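Local coordinates for flavin-nucleotide-binding protein (Azotobacter vinelandii, PDB 6RK0) that binds flavin-adenine dinucleotide and heme b, and probably acts as a low-potential terminal oxidase associated with the iron-only nitrogenase, at residues D67-G73 and A160-I166; Q86-V92 and V114-A120. One frame throughout, in Å; residues are numbered along the deposited sequence. Where two conformers were deposited one is given.

Contact 1: D67-G73 and A160-I166; sequences DRVYWHG and AVASLSI. With HEM (protoporphyrin IX containing Fe), chain C.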
loop_
_atom_site.group_PDB
_atom_site.type_symbol
_atom_site.label_atom_id
_atom_site.label_comp_id
_atom_site.label_asym_id
_atom_site.label_seq_id
_atom_site.Cartn_x
_atom_site.Cartn_y
_atom_site.Cartn_z
ATOM N N ASP A 67 0.880 -2.794 22.395
ATOM C CA ASP A 67 0.328 -1.501 22.022
ATOM C C ASP A 67 1.271 -0.627 21.191
ATOM O O ASP A 67 1.049 0.589 21.097
ATOM C CB ASP A 67 -0.140 -0.739 23.270
ATOM C CG ASP A 67 0.992 -0.399 24.253
ATOM O OD1 ASP A 67 2.193 -0.636 24.002
ATOM O OD2 ASP A 67 0.653 0.128 25.330
ATOM N N ARG A 68 2.273 -1.222 20.539
ATOM C CA ARG A 68 3.145 -0.474 19.646
ATOM C C ARG A 68 3.407 -1.279 18.378
ATOM O O ARG A 68 3.412 -2.521 18.391
ATOM C CB ARG A 68 4.504 -0.127 20.269
ATOM C CG ARG A 68 4.355 0.620 21.621
ATOM C CD ARG A 68 5.673 1.052 22.203
ATOM N NE ARG A 68 6.304 2.108 21.434
ATOM C CZ ARG A 68 5.955 3.394 21.497
ATOM N NH1 ARG A 68 4.966 3.838 22.304
ATOM N NH2 ARG A 68 6.594 4.269 20.743
ATOM N N VAL A 69 3.659 -0.558 17.282
ATOM C CA VAL A 69 4.178 -1.151 16.064
ATOM C C VAL A 69 5.609 -0.713 15.869
ATOM O O VAL A 69 6.030 0.350 16.355
ATOM C CB VAL A 69 3.345 -0.828 14.807
ATOM C CG1 VAL A 69 1.988 -1.483 14.887
ATOM C CG2 VAL A 69 3.305 0.654 14.545
ATOM N N TYR A 70 6.352 -1.542 15.144
ATOM C CA TYR A 70 7.783 -1.410 14.964
ATOM C C TYR A 70 8.121 -1.542 13.485
ATOM O O TYR A 70 7.454 -2.278 12.754
ATOM C CB TYR A 70 8.535 -2.564 15.699
ATOM C CG TYR A 70 8.352 -2.511 17.206
ATOM C CD1 TYR A 70 7.169 -2.953 17.804
ATOM C CD2 TYR A 70 9.354 -1.980 18.029
ATOM C CE1 TYR A 70 6.991 -2.868 19.202
ATOM C CE2 TYR A 70 9.170 -1.905 19.416
ATOM C CZ TYR A 70 7.986 -2.334 19.980
ATOM O OH TYR A 70 7.860 -2.247 21.341
ATOM N N TRP A 71 9.199 -0.872 13.067
ATOM C CA TRP A 71 9.741 -1.050 11.724
ATOM C C TRP A 71 11.253 -0.842 11.806
ATOM O O TRP A 71 11.777 -0.337 12.813
ATOM C CB TRP A 71 9.049 -0.153 10.683
ATOM C CG TRP A 71 9.178 1.326 10.901
ATOM C CD1 TRP A 71 9.992 2.196 10.233
ATOM C CD2 TRP A 71 8.395 2.144 11.800
ATOM N NE1 TRP A 71 9.761 3.484 10.670
ATOM C CE2 TRP A 71 8.783 3.479 11.620
ATOM C CE3 TRP A 71 7.384 1.868 12.727
ATOM C CZ2 TRP A 71 8.206 4.544 12.348
ATOM C CZ3 TRP A 71 6.835 2.914 13.476
ATOM C CH2 TRP A 71 7.245 4.216 13.258
ATOM N N HIS A 72 11.965 -1.274 10.768
ATOM C CA HIS A 72 13.418 -1.307 10.792
ATOM C C HIS A 72 13.993 -0.758 9.494
ATOM O O HIS A 72 13.333 -0.728 8.455
ATOM C CB HIS A 72 13.956 -2.731 11.024
ATOM C CG HIS A 72 14.094 -3.534 9.753
ATOM N ND1 HIS A 72 13.025 -3.908 8.956
ATOM C CD2 HIS A 72 15.194 -3.987 9.107
ATOM C CE1 HIS A 72 13.479 -4.525 7.885
ATOM N NE2 HIS A 72 14.785 -4.596 7.957
ATOM N N GLY A 73 15.272 -0.406 9.540
ATOM C CA GLY A 73 16.000 0.005 8.352
ATOM C C GLY A 73 17.417 0.333 8.745
ATOM O O GLY A 73 17.949 -0.206 9.717
ATOM N N ALA A 160 18.472 0.306 12.432
ATOM C CA ALA A 160 17.593 1.106 13.271
ATOM C C ALA A 160 16.271 0.358 13.448
ATOM O O ALA A 160 15.806 -0.318 12.515
ATOM C CB ALA A 160 17.292 2.451 12.617
ATOM N N VAL A 161 15.683 0.488 14.640
ATOM C CA VAL A 161 14.322 0.063 14.879
ATOM C C VAL A 161 13.574 1.224 15.509
ATOM O O VAL A 161 14.036 1.807 16.494
ATOM C CB VAL A 161 14.242 -1.193 15.768
ATOM C CG1 VAL A 161 12.787 -1.522 16.078
ATOM C CG2 VAL A 161 14.946 -2.360 15.098
ATOM N N ALA A 162 12.439 1.567 14.910
ATOM C CA ALA A 162 11.563 2.602 15.433
ATOM C C ALA A 162 10.255 1.974 15.879
ATOM O O ALA A 162 9.871 0.902 15.401
ATOM C CB ALA A 162 11.251 3.635 14.326
ATOM N N SER A 163 9.557 2.656 16.785
ATOM C CA SER A 163 8.227 2.209 17.170
ATOM C C SER A 163 7.290 3.386 17.377
ATOM O O SER A 163 7.714 4.516 17.645
ATOM C CB SER A 163 8.250 1.337 18.419
ATOM O OG SER A 163 8.442 2.077 19.589
ATOM N N LEU A 164 6.002 3.075 17.289
ATOM C CA LEU A 164 4.945 4.057 17.416
ATOM C C LEU A 164 3.795 3.416 18.165
ATOM O O LEU A 164 3.393 2.294 17.861
ATOM C CB LEU A 164 4.484 4.491 16.021
ATOM C CG LEU A 164 3.381 5.521 15.921
ATOM C CD1 LEU A 164 3.814 6.885 16.485
ATOM C CD2 LEU A 164 2.941 5.675 14.439
ATOM N N SER A 165 3.241 4.136 19.133
ATOM C CA SER A 165 2.044 3.694 19.824
ATOM C C SER A 165 0.897 3.492 18.837
ATOM O O SER A 165 0.724 4.249 17.885
ATOM C CB SER A 165 1.643 4.766 20.823
ATOM O OG SER A 165 0.396 4.481 21.416
ATOM N N ILE A 166 0.060 2.494 19.126
ATOM C CA ILE A 166 -1.161 2.290 18.360
ATOM C C ILE A 166 -2.327 3.076 18.909
ATOM O O ILE A 166 -3.439 2.964 18.380
ATOM C CB ILE A 166 -1.516 0.796 18.190
ATOM C CG1 ILE A 166 -2.025 0.194 19.508
ATOM C CG2 ILE A 166 -0.365 0.026 17.621
ATOM C CD1 ILE A 166 -2.479 -1.257 19.382
HETATM C CHA HEM C . 16.770 -2.891 4.868
HETATM C CHB HEM C . 13.382 -6.266 4.579
HETATM C CHC HEM C . 15.093 -8.277 8.615
HETATM C CHD HEM C . 18.653 -5.083 8.729
HETATM C C1A HEM C . 15.717 -3.658 4.450
HETATM C C2A HEM C . 14.945 -3.370 3.247
HETATM C C3A HEM C . 13.982 -4.306 3.155
HETATM C C4A HEM C . 14.171 -5.174 4.307
HETATM C CMA HEM C . 12.924 -4.505 2.104
HETATM C CAA HEM C . 15.213 -2.235 2.248
HETATM C CBA HEM C . 16.360 -2.554 1.251
HETATM C CGA HEM C . 16.207 -1.627 0.073
HETATM O O1A HEM C . 15.758 -2.054 -1.050
HETATM O O2A HEM C . 16.497 -0.397 0.240
HETATM C C1B HEM C . 13.552 -7.130 5.630
HETATM C C2B HEM C . 12.680 -8.237 5.943
HETATM C C3B HEM C . 13.162 -8.777 7.072
HETATM C C4B HEM C . 14.338 -8.030 7.475
HETATM C CMB HEM C . 11.470 -8.612 5.095
HETATM C CAB HEM C . 12.688 -9.963 7.878
HETATM C CBB HEM C . 11.791 -10.860 7.484
HETATM C C1C HEM C . 16.203 -7.583 8.997
HETATM C C2C HEM C . 16.994 -7.889 10.151
HETATM C C3C HEM C . 18.021 -7.033 10.163
HETATM C C4C HEM C . 17.861 -6.162 9.028
HETATM C CMC HEM C . 16.634 -8.969 11.159
HETATM C CAC HEM C . 19.164 -6.942 11.138
HETATM C CBC HEM C . 19.699 -8.062 11.676
HETATM C C1D HEM C . 18.430 -4.168 7.706
HETATM C C2D HEM C . 19.243 -3.018 7.441
HETATM C C3D HEM C . 18.724 -2.404 6.377
HETATM C C4D HEM C . 17.564 -3.172 5.960
HETATM C CMD HEM C . 20.471 -2.590 8.242
HETATM C CAD HEM C . 19.258 -1.178 5.647
HETATM C CBD HEM C . 20.176 -1.608 4.487
HETATM C CGD HEM C . 20.891 -0.408 3.890
HETATM O O1D HEM C . 20.320 0.279 3.021
HETATM O O2D HEM C . 22.037 -0.120 4.303
HETATM N NA HEM C . 15.235 -4.769 5.083
HETATM N NB HEM C . 14.559 -7.015 6.553
HETATM N NC HEM C . 16.750 -6.533 8.326
HETATM N ND HEM C . 17.412 -4.259 6.797
HETATM FE FE HEM C . 15.992 -5.624 6.730
HETATM O O HOH W 1 0.863 2.460 23.165
HETATM O O HOH W 2 4.797 6.556 20.036
HETATM O O HOH W 3 17.210 -6.820 5.483
#
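In the antiparallel beta sheet of this flavocytochrome, 67-73 runs against 160-166, with hydrogen-bonded pairs Val69 with Leu164, Trp71 with Ala162 and Gly73 with Ala160. Arg68, Tyr70 and His72 share one face with Val161, Ser163 and Ser165. There the Arg68 guanidinium lies edge-on to Ser163, whose OG sits in its plane and accepts hydrogen bonds from Arg68 NE (2.8 Å) and NH2 (3.1 Å). A bend at chi3 (69°) turns the arginine across the neighbouring strand, where Ser165 N lies over one face of the guanidinium. A water accepts from both Arg68 NH2 and Ser165 N, 3.0 Å from each. With an alanine in place of Arg68, Ser163 OG would probably lose both donors, and the water one of its two. Ser163 CB makes a CH-pi contact over the Tyr70 ring, 3.8 Å from its centroid. On the reverse face Ala162 CB lies over the six-membered ring of Trp71, 3.9 Å from the centroid, while Leu164 CB meets the indole edge. His72 turns its ring away from 160-166, and its NE2 binds the heme iron at 2.0 Å, with a water as the other axial ligand: the six-coordinate heme b site of a flavocytochrome.

Contact 2: Q86-V92 and V114-A120; sequences QDICLTV and VMLLGRA. With FAD (flavin-adenine dinucleotide), chain G.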
loop_
_atom_site.group_PDB
_atom_site.type_symbol
_atom_site.label_atom_id
_atom_site.label_comp_id
_atom_site.label_asym_id
_atom_site.label_seq_id
_atom_site.Cartn_x
_atom_site.Cartn_y
_atom_site.Cartn_z
ATOM N N GLN A 86 9.324 15.022 14.573
ATOM C CA GLN A 86 8.035 15.356 13.970
ATOM C C GLN A 86 7.049 14.229 14.222
ATOM O O GLN A 86 7.428 13.060 14.284
ATOM C CB GLN A 86 8.162 15.598 12.462
ATOM C CG GLN A 86 8.534 14.350 11.694
ATOM C CD GLN A 86 8.666 14.642 10.216
ATOM O OE1 GLN A 86 7.659 14.636 9.473
ATOM N NE2 GLN A 86 9.867 14.982 9.772
ATOM N N ASP A 87 5.777 14.593 14.301
ATOM C CA ASP A 87 4.712 13.613 14.323
ATOM C C ASP A 87 4.514 13.074 12.902
ATOM O O ASP A 87 4.475 13.836 11.932
ATOM C CB ASP A 87 3.397 14.227 14.808
ATOM C CG ASP A 87 3.347 14.505 16.303
ATOM O OD1 ASP A 87 4.383 14.370 17.001
ATOM O OD2 ASP A 87 2.256 14.889 16.793
ATOM N N ILE A 88 4.395 11.756 12.800
ATOM C CA ILE A 88 4.229 11.050 11.531
ATOM C C ILE A 88 2.852 10.414 11.435
ATOM O O ILE A 88 2.067 10.373 12.388
ATOM C CB ILE A 88 5.351 10.025 11.314
ATOM C CG1 ILE A 88 5.324 8.942 12.400
ATOM C CG2 ILE A 88 6.702 10.722 11.169
ATOM C CD1 ILE A 88 6.180 7.729 12.107
ATOM N N CYS A 89 2.584 9.877 10.242
ATOM C CA CYS A 89 1.410 9.047 9.989
ATOM C C CYS A 89 1.921 7.715 9.468
ATOM O O CYS A 89 2.657 7.682 8.491
ATOM C CB CYS A 89 0.528 9.699 8.937
ATOM S SG CYS A 89 -0.949 8.744 8.445
ATOM N N LEU A 90 1.475 6.621 10.069
ATOM C CA LEU A 90 1.764 5.269 9.575
ATOM C C LEU A 90 0.420 4.687 9.135
ATOM O O LEU A 90 -0.498 4.524 9.955
ATOM C CB LEU A 90 2.456 4.449 10.660
ATOM C CG LEU A 90 2.933 3.059 10.241
ATOM C CD1 LEU A 90 4.083 2.607 11.136
ATOM C CD2 LEU A 90 1.785 2.038 10.279
ATOM N N THR A 91 0.281 4.424 7.836
ATOM C CA THR A 91 -0.952 3.912 7.263
ATOM C C THR A 91 -0.772 2.461 6.871
ATOM O O THR A 91 0.233 2.087 6.245
ATOM C CB THR A 91 -1.362 4.766 6.048
ATOM O OG1 THR A 91 -1.693 6.062 6.549
ATOM C CG2 THR A 91 -2.538 4.152 5.294
ATOM N N VAL A 92 -1.772 1.637 7.178
ATOM C CA VAL A 92 -1.812 0.249 6.762
ATOM C C VAL A 92 -3.117 0.054 6.033
ATOM O O VAL A 92 -4.192 0.246 6.612
ATOM C CB VAL A 92 -1.688 -0.702 7.964
ATOM C CG1 VAL A 92 -1.833 -2.136 7.487
ATOM C CG2 VAL A 92 -0.350 -0.487 8.675
ATOM N N VAL A 114 -6.036 1.502 8.499
ATOM C CA VAL A 114 -5.777 2.149 9.781
ATOM C C VAL A 114 -4.677 3.176 9.597
ATOM O O VAL A 114 -3.708 2.941 8.858
ATOM C CB VAL A 114 -5.467 1.135 10.906
ATOM C CG1 VAL A 114 -4.247 0.283 10.568
ATOM C CG2 VAL A 114 -5.320 1.841 12.280
ATOM N N MET A 115 -4.844 4.319 10.261
ATOM C CA MET A 115 -3.820 5.355 10.348
ATOM C C MET A 115 -3.456 5.479 11.817
ATOM O O MET A 115 -4.331 5.668 12.674
ATOM C CB MET A 115 -4.297 6.699 9.805
ATOM C CG MET A 115 -4.578 6.665 8.317
ATOM S SD MET A 115 -5.148 8.275 7.762
ATOM C CE MET A 115 -5.513 7.931 6.036
ATOM N N LEU A 116 -2.165 5.403 12.093
ATOM C CA LEU A 116 -1.572 5.636 13.409
ATOM C C LEU A 116 -0.802 6.931 13.371
ATOM O O LEU A 116 0.047 7.137 12.486
ATOM C CB LEU A 116 -0.583 4.521 13.771
ATOM C CG LEU A 116 -1.076 3.097 13.713
ATOM C CD1 LEU A 116 0.009 2.143 14.133
ATOM C CD2 LEU A 116 -2.351 2.882 14.518
ATOM N N LEU A 117 -1.086 7.825 14.316
ATOM C CA LEU A 117 -0.445 9.130 14.345
ATOM C C LEU A 117 0.401 9.282 15.602
ATOM O O LEU A 117 0.070 8.737 16.664
ATOM C CB LEU A 117 -1.493 10.246 14.371
ATOM C CG LEU A 117 -2.428 10.285 13.172
ATOM C CD1 LEU A 117 -3.200 11.552 13.170
ATOM C CD2 LEU A 117 -1.760 9.988 11.799
ATOM N N GLY A 118 1.448 10.078 15.483
ATOM C CA GLY A 118 2.151 10.531 16.673
ATOM C C GLY A 118 3.647 10.521 16.511
ATOM O O GLY A 118 4.196 10.528 15.412
ATOM N N ARG A 119 4.321 10.538 17.656
ATOM C CA ARG A 119 5.766 10.683 17.693
ATOM C C ARG A 119 6.378 9.300 17.890
ATOM O O ARG A 119 6.226 8.684 18.955
ATOM C CB ARG A 119 6.174 11.634 18.817
ATOM C CG ARG A 119 7.637 12.021 18.818
ATOM C CD ARG A 119 8.046 12.830 17.613
ATOM N NE ARG A 119 7.244 14.031 17.420
ATOM C CZ ARG A 119 7.657 15.265 17.702
ATOM N NH1 ARG A 119 8.868 15.482 18.224
ATOM N NH2 ARG A 119 6.835 16.288 17.437
ATOM N N ALA A 120 7.076 8.819 16.866
ATOM C CA ALA A 120 7.780 7.562 16.953
ATOM C C ALA A 120 9.055 7.742 17.773
ATOM O O ALA A 120 9.540 8.855 17.991
ATOM C CB ALA A 120 8.101 7.069 15.544
HETATM P PA FAD G . -11.225 13.028 6.569
HETATM O O1A FAD G . -12.448 12.352 7.065
HETATM O O2A FAD G . -11.276 14.508 6.366
HETATM O O5B FAD G . -9.991 12.647 7.496
HETATM C C5B FAD G . -10.058 12.929 8.911
HETATM C C4B FAD G . -9.371 11.824 9.668
HETATM O O4B FAD G . -10.026 10.571 9.375
HETATM C C3B FAD G . -7.922 11.563 9.290
HETATM O O3B FAD G . -7.038 12.509 9.858
HETATM C C2B FAD G . -7.731 10.123 9.756
HETATM O O2B FAD G . -7.448 10.116 11.133
HETATM C C1B FAD G . -9.098 9.505 9.462
HETATM N N9A FAD G . -9.132 8.779 8.193
HETATM C C8A FAD G . -9.392 9.268 6.944
HETATM N N7A FAD G . -9.275 8.368 6.002
HETATM C C5A FAD G . -8.898 7.218 6.668
HETATM C C6A FAD G . -8.611 5.906 6.220
HETATM N N6A FAD G . -8.625 5.525 4.929
HETATM N N1A FAD G . -8.250 4.995 7.154
HETATM C C2A FAD G . -8.206 5.369 8.435
HETATM N N3A FAD G . -8.445 6.564 8.979
HETATM C C4A FAD G . -8.809 7.453 8.022
HETATM N N1 FAD G . -10.884 7.812 -1.223
HETATM C C2 FAD G . -11.177 8.529 -2.351
HETATM O O2 FAD G . -11.624 9.683 -2.290
HETATM N N3 FAD G . -10.945 7.984 -3.594
HETATM C C4 FAD G . -10.432 6.744 -3.821
HETATM O O4 FAD G . -10.189 6.343 -4.960
HETATM C C4X FAD G . -10.181 5.977 -2.620
HETATM N N5 FAD G . -9.708 4.723 -2.748
HETATM C C5X FAD G . -9.388 4.027 -1.581
HETATM C C6 FAD G . -8.826 2.741 -1.690
HETATM C C7 FAD G . -8.462 2.019 -0.554
HETATM C C7M FAD G . -7.879 0.629 -0.695
HETATM C C8 FAD G . -8.652 2.602 0.718
HETATM C C8M FAD G . -8.201 1.906 1.958
HETATM C C9 FAD G . -9.243 3.858 0.820
HETATM C C9A FAD G . -9.589 4.585 -0.303
HETATM N N10 FAD G . -10.192 5.862 -0.225
HETATM C C10 FAD G . -10.417 6.606 -1.370
HETATM C "C1'" FAD G . -10.476 6.512 1.065
HETATM C "C2'" FAD G . -9.371 7.468 1.479
HETATM O "O2'" FAD G . -8.310 6.736 2.069
HETATM C "C3'" FAD G . -9.899 8.491 2.482
HETATM O "O3'" FAD G . -10.443 7.814 3.606
HETATM C "C4'" FAD G . -10.954 9.418 1.891
HETATM O "O4'" FAD G . -10.473 9.969 0.665
HETATM C "C5'" FAD G . -11.261 10.556 2.830
HETATM O "O5'" FAD G . -10.038 11.240 3.179
HETATM P P FAD G . -10.053 12.650 3.884
HETATM O O1P FAD G . -10.890 13.644 3.122
HETATM O O2P FAD G . -8.606 13.013 4.181
HETATM O O3P FAD G . -10.779 12.266 5.253
HETATM O O HOH W 4 7.831 10.374 14.673
#
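Across the beta hairpin formed by strands 88-100 and 108-118, Thr91 and Met115 lie side by side and point the same way, with Met115 CG 3.4 Å from Thr91 OG1. That hydroxyl has its hydrogen bond with Val57 O of the second subunit, so this face of the hairpin belongs to the dimer interface. Beyond CG the methionine is fully extended (chi2 179°), which carries SD and CE past the threonine to the adenine of FAD, where CE comes within 3.5 Å of C5A. Next along the same face, Leu117 reaches back across the strands, and its CD2 touches Cys89 SG at 3.7 Å. The opposite face is aliphatic, with Leu90 paired with Leu116. Backbone bonds join Ile88 with Gly118, Leu90 with Leu116 and Val92 with Val114 in both directions. At the open end of the hairpin the side chains of Asp87 and Arg119 cross at about a right angle in a salt bridge, their carboxylate and guanidinium planes 71° apart. Asp87 OD2 forms a salt bridge with Arg18, a residue of the FAD site, while OD1 takes Arg119. Arg119, bent at chi2 and chi3, folds over the Gln86 backbone and presents its side edge to that single oxygen: NE meets OD1 at 2.9 Å nearly along the C-O axis, whereas NH2, at 3.1 Å, comes from above the carboxylate plane.

In the fold
Along the chain, contact 2 is nested inside the loop closed by contact 1, and both belong to the same antiparallel sheet of a pyridoxamine 5'-phosphate oxidase-like protein. Their centres lie about 10 Å apart. The aliphatic face of the 88-100/108-118 hairpin packs against the Val69, Trp71 and Leu164 face of the other pair, with Trp71 CZ3 3.6 Å from Leu90 CD1 and Val69 CG2 3.6 Å from Leu116 CD1. Cofactors are met on the faces turned away from this shared packing: His72 of contact 1 binds heme iron and, through its backbone O, an FAD, while Met115 of contact 2 meets the adenine of another FAD. The two contacts thus contribute to cofactor sites shared between the subunits.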